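Local coordinates for putative ABC-transporter ATP-binding protein (Alicyclobacillus acidocaldarius, PDB 1Z47) that probably binds and hydrolyses ATP as the ATPase subunit of a putative sulfate ABC importer, at residues Trp252-Gln257 with Asp321-Glu326; Val256-Ile261 with Val274-Glu279; Val280-Arg285 with Trp350-Arg355. All blocks are in the same frame, centred on the assembly; numbering follows the deposited sequence.

In the fold
All three contacts lie in the all-beta part that follows the ATPase portion of the chain. Contact 3 pairs strand 279-284 with strand 351-354 and is the most buried of the three. Strand 250-255 lies on the other side of strand 279-284, so contacts 1 and 3 share one three-stranded sheet. Contact 1 reaches from that sheet to strand 324-330 of the five-stranded sheet, near the surface. It relies on stacked rings and a salt bridge, not on strand pairing. Contact 2 is also at the surface, where two turns meet. Its bonds use backbone atoms and one carboxylate. Ile261 of contact 2 packs on Val282 and Ile352 of contact 3.

Contact 1: residues Trp252-Gln257 with Asp321-Glu326; sequences WTRAVQ and DGEVWE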
loop_
_atom_site.group_PDB
_atom_site.type_symbol
_atom_site.label_atom_id
_atom_site.label_comp_id
_atom_site.label_asym_id
_atom_site.label_seq_id
_atom_site.Cartn_x
_atom_site.Cartn_y
_atom_site.Cartn_z
ATOM N N TRP B 252 5.034 21.258 -8.532
ATOM C CA TRP B 252 4.733 22.114 -9.668
ATOM C C TRP B 252 5.900 22.993 -10.018
ATOM O O TRP B 252 6.751 23.267 -9.185
ATOM C CB TRP B 252 3.551 23.035 -9.387
ATOM C CG TRP B 252 2.407 22.394 -8.748
ATOM C CD1 TRP B 252 2.086 22.444 -7.432
ATOM C CD2 TRP B 252 1.388 21.619 -9.385
ATOM N NE1 TRP B 252 0.922 21.759 -7.204
ATOM C CE2 TRP B 252 0.475 21.239 -8.387
ATOM C CE3 TRP B 252 1.161 21.207 -10.705
ATOM C CZ2 TRP B 252 -0.656 20.466 -8.661
ATOM C CZ3 TRP B 252 0.033 20.435 -10.981
ATOM C CH2 TRP B 252 -0.856 20.076 -9.965
ATOM N N THR B 253 5.899 23.466 -11.261
ATOM C CA THR B 253 6.970 24.320 -11.731
ATOM C C THR B 253 6.539 25.771 -11.552
ATOM O O THR B 253 5.362 26.110 -11.687
ATOM C CB THR B 253 7.265 24.066 -13.232
ATOM O OG1 THR B 253 7.580 22.679 -13.419
ATOM C CG2 THR B 253 8.455 24.922 -13.715
ATOM N N ARG B 254 7.502 26.612 -11.231
ATOM C CA ARG B 254 7.257 28.043 -11.101
ATOM C C ARG B 254 8.524 28.687 -11.602
ATOM O O ARG B 254 9.600 28.096 -11.514
ATOM C CB ARG B 254 7.010 28.486 -9.632
ATOM C CG ARG B 254 5.677 28.060 -9.028
ATOM C CD ARG B 254 4.477 28.722 -9.637
ATOM N NE ARG B 254 3.245 28.346 -8.941
ATOM C CZ ARG B 254 2.470 27.299 -9.256
ATOM N NH1 ARG B 254 2.784 26.493 -10.263
ATOM N NH2 ARG B 254 1.355 27.075 -8.576
ATOM N N ALA B 255 8.399 29.891 -12.158
ATOM C CA ALA B 255 9.573 30.616 -12.651
ATOM C C ALA B 255 9.877 31.663 -11.588
ATOM O O ALA B 255 8.962 32.261 -11.028
ATOM C CB ALA B 255 9.265 31.312 -14.002
ATOM N N VAL B 256 11.147 31.888 -11.316
ATOM C CA VAL B 256 11.523 32.865 -10.310
ATOM C C VAL B 256 11.511 34.298 -10.870
ATOM O O VAL B 256 12.045 34.542 -11.949
ATOM C CB VAL B 256 12.933 32.573 -9.808
ATOM C CG1 VAL B 256 13.343 33.602 -8.782
ATOM C CG2 VAL B 256 12.995 31.153 -9.266
ATOM N N GLN B 257 10.878 35.228 -10.155
ATOM C CA GLN B 257 10.873 36.635 -10.570
ATOM C C GLN B 257 10.867 37.461 -9.278
ATOM O O GLN B 257 10.108 37.161 -8.345
ATOM C CB GLN B 257 9.650 36.941 -11.442
ATOM C CG GLN B 257 9.787 38.237 -12.255
ATOM C CD GLN B 257 8.667 38.398 -13.284
ATOM O OE1 GLN B 257 7.714 37.631 -13.283
ATOM N NE2 GLN B 257 8.781 39.400 -14.154
ATOM N N ASP B 321 -5.740 28.280 -12.570
ATOM C CA ASP B 321 -4.794 27.881 -13.608
ATOM C C ASP B 321 -4.915 26.397 -14.011
ATOM O O ASP B 321 -4.160 25.905 -14.847
ATOM C CB ASP B 321 -3.368 28.187 -13.126
ATOM C CG ASP B 321 -2.310 27.850 -14.164
ATOM O OD1 ASP B 321 -1.889 26.670 -14.222
ATOM O OD2 ASP B 321 -1.905 28.759 -14.930
ATOM N N GLY B 322 -5.852 25.677 -13.408
ATOM C CA GLY B 322 -6.051 24.282 -13.780
ATOM C C GLY B 322 -5.197 23.241 -13.074
ATOM O O GLY B 322 -5.130 22.078 -13.500
ATOM N N GLU B 323 -4.534 23.642 -12.008
ATOM C CA GLU B 323 -3.732 22.691 -11.259
ATOM C C GLU B 323 -4.623 21.965 -10.257
ATOM O O GLU B 323 -5.379 22.599 -9.512
ATOM C CB GLU B 323 -2.620 23.403 -10.510
ATOM C CG GLU B 323 -1.432 23.839 -11.374
ATOM C CD GLU B 323 -0.396 24.585 -10.553
ATOM O OE1 GLU B 323 0.723 24.827 -11.062
ATOM O OE2 GLU B 323 -0.712 24.926 -9.386
ATOM N N VAL B 324 -4.538 20.638 -10.235
ATOM C CA VAL B 324 -5.328 19.868 -9.289
ATOM C C VAL B 324 -4.414 19.503 -8.137
ATOM O O VAL B 324 -3.461 18.742 -8.300
ATOM C CB VAL B 324 -5.924 18.600 -9.950
ATOM C CG1 VAL B 324 -6.574 17.686 -8.902
ATOM C CG2 VAL B 324 -6.971 19.013 -10.954
ATOM N N TRP B 325 -4.698 20.085 -6.978
ATOM C CA TRP B 325 -3.918 19.863 -5.762
ATOM C C TRP B 325 -4.610 18.890 -4.813
ATOM O O TRP B 325 -5.840 18.873 -4.722
ATOM C CB TRP B 325 -3.730 21.166 -4.982
ATOM C CG TRP B 325 -2.761 22.135 -5.570
ATOM C CD1 TRP B 325 -2.813 22.686 -6.820
ATOM C CD2 TRP B 325 -1.609 22.695 -4.928
ATOM N NE1 TRP B 325 -1.765 23.551 -6.993
ATOM C CE2 TRP B 325 -1.012 23.583 -5.851
ATOM C CE3 TRP B 325 -1.024 22.538 -3.667
ATOM C CZ2 TRP B 325 0.149 24.316 -5.551
ATOM C CZ3 TRP B 325 0.129 23.267 -3.363
ATOM C CH2 TRP B 325 0.704 24.147 -4.307
ATOM N N GLU B 326 -3.811 18.094 -4.105
ATOM C CA GLU B 326 -4.338 17.175 -3.110
ATOM C C GLU B 326 -3.986 17.777 -1.759
ATOM O O GLU B 326 -2.839 18.116 -1.491
ATOM C CB GLU B 326 -3.724 15.766 -3.209
ATOM C CG GLU B 326 -4.330 14.816 -2.152
ATOM C CD GLU B 326 -3.850 13.371 -2.257
ATOM O OE1 GLU B 326 -3.263 13.001 -3.294
ATOM O OE2 GLU B 326 -4.082 12.604 -1.298
#
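Trp252 meets two neighbouring side chains of 321-326, Glu323 and Trp325, both from the same side of its ring plane. Glu323 runs over one face of its indole, with CG 3.8 Å from the centroid of the Trp252 six-membered ring in a CH-pi contact. The carboxylate and ring planes differ by only 15°. The five-membered rings of Trp252 and Trp325 form an offset stack, and Trp252 NE1 sits 3.0 Å from Trp325 CE2. An alanine in place of Trp252 would probably lose this stack and the flat surface under Glu323, loosening the join. Thr253 contributes its carbonyl O, which accepts from Arg254 NH1. Arg254 bends at chi2 (-68°) and meets Glu323 end-on. Arg254 NH1 bonds Glu323 OE1 at 2.8 Å, and Arg254 NH2 bonds Glu323 OE2 at 3.1 Å. Both oxygens use syn lone pairs, and the two groups are nearly coplanar. Trp325 NE1 also donates to Glu323 OE2 from above the carboxylate plane. Three bonds thus fix the rotation of this carboxylate. Arg254 NE donates to Glu262 O. This is a bidentate arginine-glutamate salt bridge beside a tryptophan stack, joining two beta-sheets of the region that follows the ATPase portion of CysA.

Contact 2: residues Val256-Ile261 with Val274-Glu279; sequences VQNGRI and VSEGSE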
loop_
_atom_site.group_PDB
_atom_site.type_symbol
_atom_site.label_atom_id
_atom_site.label_comp_id
_atom_site.label_asym_id
_atom_site.label_seq_id
_atom_site.Cartn_x
_atom_site.Cartn_y
_atom_site.Cartn_z
ATOM N N VAL B 256 11.147 31.888 -11.316
ATOM C CA VAL B 256 11.523 32.865 -10.310
ATOM C C VAL B 256 11.511 34.298 -10.870
ATOM O O VAL B 256 12.045 34.542 -11.949
ATOM C CB VAL B 256 12.933 32.573 -9.808
ATOM C CG1 VAL B 256 13.343 33.602 -8.782
ATOM C CG2 VAL B 256 12.995 31.153 -9.266
ATOM N N GLN B 257 10.878 35.228 -10.155
ATOM C CA GLN B 257 10.873 36.635 -10.570
ATOM C C GLN B 257 10.867 37.461 -9.278
ATOM O O GLN B 257 10.108 37.161 -8.345
ATOM C CB GLN B 257 9.650 36.941 -11.442
ATOM C CG GLN B 257 9.787 38.237 -12.255
ATOM C CD GLN B 257 8.667 38.398 -13.284
ATOM O OE1 GLN B 257 7.714 37.631 -13.283
ATOM N NE2 GLN B 257 8.781 39.400 -14.154
ATOM N N ASN B 258 11.742 38.461 -9.212
ATOM C CA ASN B 258 11.878 39.314 -8.026
ATOM C C ASN B 258 12.220 38.475 -6.793
ATOM O O ASN B 258 11.699 38.726 -5.690
ATOM C CB ASN B 258 10.577 40.097 -7.789
ATOM C CG ASN B 258 10.148 40.876 -9.005
ATOM O OD1 ASN B 258 10.965 41.554 -9.634
ATOM N ND2 ASN B 258 8.858 40.787 -9.355
ATOM N N GLY B 259 13.086 37.474 -6.996
ATOM C CA GLY B 259 13.516 36.583 -5.923
ATOM C C GLY B 259 12.442 35.737 -5.228
ATOM O O GLY B 259 12.616 35.330 -4.083
ATOM N N ARG B 260 11.341 35.462 -5.913
ATOM C CA ARG B 260 10.254 34.688 -5.326
ATOM C C ARG B 260 9.412 33.964 -6.369
ATOM O O ARG B 260 9.546 34.222 -7.574
ATOM C CB ARG B 260 9.338 35.635 -4.526
ATOM C CG ARG B 260 8.629 36.683 -5.372
ATOM C CD ARG B 260 8.086 37.856 -4.529
ATOM N NE ARG B 260 7.288 38.776 -5.349
ATOM C CZ ARG B 260 7.631 40.032 -5.624
ATOM N NH1 ARG B 260 8.754 40.541 -5.134
ATOM N NH2 ARG B 260 6.871 40.769 -6.428
ATOM N N ILE B 261 8.576 33.029 -5.910
ATOM C CA ILE B 261 7.648 32.371 -6.803
ATOM C C ILE B 261 6.269 32.576 -6.186
ATOM O O ILE B 261 6.152 32.796 -4.978
ATOM C CB ILE B 261 7.941 30.863 -6.975
ATOM C CG1 ILE B 261 7.994 30.164 -5.609
ATOM C CG2 ILE B 261 9.241 30.691 -7.751
ATOM C CD1 ILE B 261 8.037 28.625 -5.719
ATOM N N VAL B 274 19.511 30.964 -6.672
ATOM C CA VAL B 274 18.736 30.580 -7.833
ATOM C C VAL B 274 18.568 31.877 -8.611
ATOM O O VAL B 274 18.082 32.882 -8.063
ATOM C CB VAL B 274 17.362 30.060 -7.447
ATOM C CG1 VAL B 274 16.645 29.562 -8.716
ATOM C CG2 VAL B 274 17.491 28.972 -6.384
ATOM N N SER B 275 18.944 31.847 -9.882
ATOM C CA SER B 275 18.865 33.029 -10.748
ATOM C C SER B 275 17.478 33.480 -11.171
ATOM O O SER B 275 16.548 32.667 -11.289
ATOM C CB SER B 275 19.680 32.787 -12.016
ATOM O OG SER B 275 20.998 32.411 -11.688
ATOM N N GLU B 276 17.339 34.790 -11.407
ATOM C CA GLU B 276 16.072 35.336 -11.890
ATOM C C GLU B 276 15.756 34.616 -13.208
ATOM O O GLU B 276 16.662 34.356 -13.997
ATOM C CB GLU B 276 16.210 36.843 -12.177
ATOM C CG GLU B 276 16.157 37.724 -10.942
ATOM C CD GLU B 276 14.785 37.709 -10.292
ATOM O OE1 GLU B 276 13.859 38.345 -10.854
ATOM O OE2 GLU B 276 14.634 37.048 -9.235
ATOM N N GLY B 277 14.485 34.298 -13.437
ATOM C CA GLY B 277 14.095 33.651 -14.685
ATOM C C GLY B 277 14.266 32.145 -14.789
ATOM O O GLY B 277 13.769 31.526 -15.727
ATOM N N SER B 278 14.967 31.542 -13.849
ATOM C CA SER B 278 15.150 30.089 -13.878
ATOM C C SER B 278 13.902 29.400 -13.344
ATOM O O SER B 278 13.140 29.992 -12.584
ATOM C CB SER B 278 16.317 29.704 -12.996
ATOM O OG SER B 278 15.939 29.915 -11.643
ATOM N N GLU B 279 13.690 28.136 -13.709
ATOM C CA GLU B 279 12.506 27.420 -13.226
ATOM C C GLU B 279 12.849 26.536 -12.023
ATOM O O GLU B 279 13.966 26.006 -11.937
ATOM C CB GLU B 279 11.928 26.554 -14.349
ATOM C CG GLU B 279 11.431 27.370 -15.539
ATOM C CD GLU B 279 10.871 26.507 -16.646
ATOM O OE1 GLU B 279 11.427 25.417 -16.890
ATOM O OE2 GLU B 279 9.885 26.918 -17.282
#
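The carboxylate of Glu276 takes two backbone N-H groups from a tight turn. Asn258 N donates to Glu276 OE1 at 2.7 Å, on the syn lone pair. Gly259 N donates to Glu276 OE2 at 2.8 Å and comes from above the carboxylate plane. The turn is a type I' beta turn from Gln257 to Arg260, and Asn258 and Gly259 are its two central residues. Facing it is a type II turn from Ser275 to Ser278, with Glu276 and Gly277 at its centre. The motif is therefore a pair of beta turns, one held by an acidic side chain of the other. Glu276 bends at chi2 (-67°), which brings its carboxylate back to the amides; chi3 (-74°) sets how the carboxylate plane is turned. The negative charge would be expected to suit these N-H groups.

Two backbone bonds join Val256, just before the type I' turn, to the type II turn. Val256 N donates to Ser278 O at 3.0 Å, nearly along the C=O axis. Gly277 N donates to Val256 O at 2.9 Å, from above the carbonyl plane. Glycine suits both turns: Gly259 has positive phi, and at Gly277 a CB would collide with the carbonyl O of Glu276.

Packing centres on buried Val256. Its CG1 lies anti to the backbone N (chi1 179°) and approaches Glu276 OE2. The other methyl, CG2, turns to Val274 and Ser278. Val280 and Val270 also touch Val256, so Val256 rests on strand 279-284 and the loop after strand 267-269. Within the type II turn, Ser275 O accepts from Ser278 N and from Ser278 OG. The hydroxyl bond is 2.8 Å long and lies in the carbonyl plane, on a lone pair of Ser275 O.

Contact 3: residues Val280-Arg285 with Trp350-Arg355; sequences VAVVVR and WFIFPR
Arg285 NH1 is held by two main-chain carbonyls, Ile246 O and Glu248 O; NH2 adds a third bond, to Tyr234 O. Arg285 also makes a cation-pi contact with Tyr234. The side chain is extended from CG to NE. This brings Arg285 NH2 to 3.7 Å from Phe351 CE1, at the edge of the phenyl ring, with the two planes 84° apart.

Next to it, two strands pair antiparallel. Ala281 and Phe353 form one hydrogen-bonded pair, and Val283 and Phe351 form the other. The shortest of the four bonds is Ala281 N to Phe353 O, at 2.6 Å and nearly along the C=O axis. Val283 N to Phe351 O is the straightest at 177°, although the donor stands above the carbonyl plane.

On the face with Ala281 and Val283, Val283 CB meets Phe351 CB at 3.9 Å. Val283 CG1 lies at the edge of the Phe351 ring. Arg355 bends at chi2 (-64°), so that Ala281 CB lies over the centre of one face of the Arg355 guanidinium, 3.6 Å from its plane.

Strand 279-284 is the middle strand of a three-stranded antiparallel sheet, between strands 250-255 and 351-354. Helix 240-245 covers the Ala281 and Val283 face, with Leu240 against both and Ala243 against Phe353. On the opposite face, that of Val282 and Ile352, Ile352 CG2 also touches Val280 CB at 3.7 Å. Val282 and Ile352 both pack on Ile261 of strand 260-262.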
loop_
_atom_site.group_PDB
_atom_site.type_symbol
_atom_site.label_atom_id
_atom_site.label_comp_id
_atom_site.label_asym_id
_atom_site.label_seq_id
_atom_site.Cartn_x
_atom_site.Cartn_y
_atom_site.Cartn_z
ATOM N N VAL B 280 11.909 26.409 -11.087
ATOM C CA VAL B 280 12.120 25.551 -9.907
ATOM C C VAL B 280 10.878 24.698 -9.752
ATOM O O VAL B 280 9.814 25.007 -10.331
ATOM C CB VAL B 280 12.235 26.357 -8.573
ATOM C CG1 VAL B 280 13.436 27.258 -8.582
ATOM C CG2 VAL B 280 10.973 27.194 -8.372
ATOM N N ALA B 281 11.020 23.628 -8.969
ATOM C CA ALA B 281 9.897 22.759 -8.651
ATOM C C ALA B 281 9.535 23.144 -7.222
ATOM O O ALA B 281 10.398 23.196 -6.355
ATOM C CB ALA B 281 10.312 21.258 -8.692
ATOM N N VAL B 282 8.275 23.449 -6.990
ATOM C CA VAL B 282 7.840 23.756 -5.638
ATOM C C VAL B 282 7.215 22.430 -5.177
ATOM O O VAL B 282 6.414 21.833 -5.907
ATOM C CB VAL B 282 6.757 24.837 -5.615
ATOM C CG1 VAL B 282 6.612 25.397 -4.205
ATOM C CG2 VAL B 282 7.092 25.901 -6.606
ATOM N N VAL B 283 7.603 21.965 -3.997
ATOM C CA VAL B 283 7.047 20.719 -3.457
ATOM C C VAL B 283 6.280 21.043 -2.171
ATOM O O VAL B 283 6.845 21.583 -1.224
ATOM C CB VAL B 283 8.177 19.697 -3.185
ATOM C CG1 VAL B 283 7.600 18.372 -2.665
ATOM C CG2 VAL B 283 8.927 19.425 -4.474
ATOM N N VAL B 284 4.992 20.731 -2.153
ATOM C CA VAL B 284 4.161 21.009 -0.983
ATOM C C VAL B 284 3.361 19.768 -0.621
ATOM O O VAL B 284 2.596 19.253 -1.440
ATOM C CB VAL B 284 3.180 22.205 -1.265
ATOM C CG1 VAL B 284 2.293 22.482 -0.043
ATOM C CG2 VAL B 284 3.985 23.457 -1.679
ATOM N N ARG B 285 3.552 19.276 0.604
ATOM C CA ARG B 285 2.832 18.089 1.048
ATOM C C ARG B 285 1.361 18.380 1.313
ATOM O O ARG B 285 1.021 19.430 1.834
ATOM C CB ARG B 285 3.540 17.484 2.269
ATOM C CG ARG B 285 4.963 17.013 1.919
ATOM C CD ARG B 285 5.517 16.023 2.930
ATOM N NE ARG B 285 6.943 15.792 2.777
ATOM C CZ ARG B 285 7.482 14.956 1.903
ATOM N NH1 ARG B 285 6.711 14.256 1.084
ATOM N NH2 ARG B 285 8.795 14.808 1.866
ATOM N N TRP B 350 7.025 23.976 2.667
ATOM C CA TRP B 350 7.351 23.620 1.284
ATOM C C TRP B 350 8.836 23.410 1.081
ATOM O O TRP B 350 9.667 23.717 1.953
ATOM C CB TRP B 350 6.882 24.743 0.337
ATOM C CG TRP B 350 7.540 26.092 0.615
ATOM C CD1 TRP B 350 8.740 26.540 0.135
ATOM C CD2 TRP B 350 7.075 27.104 1.528
ATOM N NE1 TRP B 350 9.051 27.766 0.695
ATOM C CE2 TRP B 350 8.049 28.129 1.553
ATOM C CE3 TRP B 350 5.935 27.239 2.331
ATOM C CZ2 TRP B 350 7.916 29.275 2.355
ATOM C CZ3 TRP B 350 5.806 28.379 3.130
ATOM C CH2 TRP B 350 6.794 29.377 3.132
ATOM N N PHE B 351 9.162 22.875 -0.095
ATOM C CA PHE B 351 10.535 22.653 -0.511
ATOM C C PHE B 351 10.585 23.345 -1.880
ATOM O O PHE B 351 9.556 23.495 -2.553
ATOM C CB PHE B 351 10.840 21.163 -0.745
ATOM C CG PHE B 351 10.725 20.301 0.489
ATOM C CD1 PHE B 351 9.958 19.136 0.461
ATOM C CD2 PHE B 351 11.419 20.629 1.657
ATOM C CE1 PHE B 351 9.882 18.292 1.594
ATOM C CE2 PHE B 351 11.353 19.803 2.791
ATOM C CZ PHE B 351 10.581 18.627 2.755
ATOM N N ILE B 352 11.774 23.751 -2.282
ATOM C CA ILE B 352 11.967 24.381 -3.591
ATOM C C ILE B 352 13.275 23.836 -4.151
ATOM O O ILE B 352 14.329 23.927 -3.518
ATOM C CB ILE B 352 12.035 25.930 -3.497
ATOM C CG1 ILE B 352 10.703 26.463 -2.982
ATOM C CG2 ILE B 352 12.305 26.544 -4.907
ATOM C CD1 ILE B 352 10.618 27.971 -2.882
ATOM N N PHE B 353 13.201 23.219 -5.322
ATOM C CA PHE B 353 14.394 22.675 -5.957
ATOM C C PHE B 353 14.471 23.221 -7.377
ATOM O O PHE B 353 13.452 23.411 -8.025
ATOM C CB PHE B 353 14.347 21.153 -6.077
ATOM C CG PHE B 353 14.461 20.420 -4.774
ATOM C CD1 PHE B 353 13.329 20.104 -4.043
ATOM C CD2 PHE B 353 15.704 20.000 -4.312
ATOM C CE1 PHE B 353 13.430 19.369 -2.863
ATOM C CE2 PHE B 353 15.823 19.267 -3.134
ATOM C CZ PHE B 353 14.680 18.952 -2.410
ATOM N N PRO B 354 15.687 23.450 -7.872
ATOM C CA PRO B 354 15.954 23.964 -9.214
ATOM C C PRO B 354 15.568 22.891 -10.212
ATOM O O PRO B 354 15.884 21.715 -9.996
ATOM C CB PRO B 354 17.466 24.163 -9.233
ATOM C CG PRO B 354 17.869 24.147 -7.763
ATOM C CD PRO B 354 16.948 23.136 -7.177
ATOM N N ARG B 355 14.875 23.295 -11.276
ATOM C CA ARG B 355 14.507 22.382 -12.354
ATOM C C ARG B 355 15.788 22.080 -13.147
ATOM O O ARG B 355 15.862 20.982 -13.737
ATOM C CB ARG B 355 13.467 23.018 -13.282
ATOM C CG ARG B 355 12.043 22.922 -12.790
ATOM C CD ARG B 355 11.586 21.479 -12.713
ATOM N NE ARG B 355 10.171 21.374 -12.383
ATOM C CZ ARG B 355 9.564 20.230 -12.073
ATOM N NH1 ARG B 355 10.251 19.092 -12.048
ATOM N NH2 ARG B 355 8.270 20.221 -11.792
ATOM O OXT ARG B 355 16.703 22.950 -13.180
#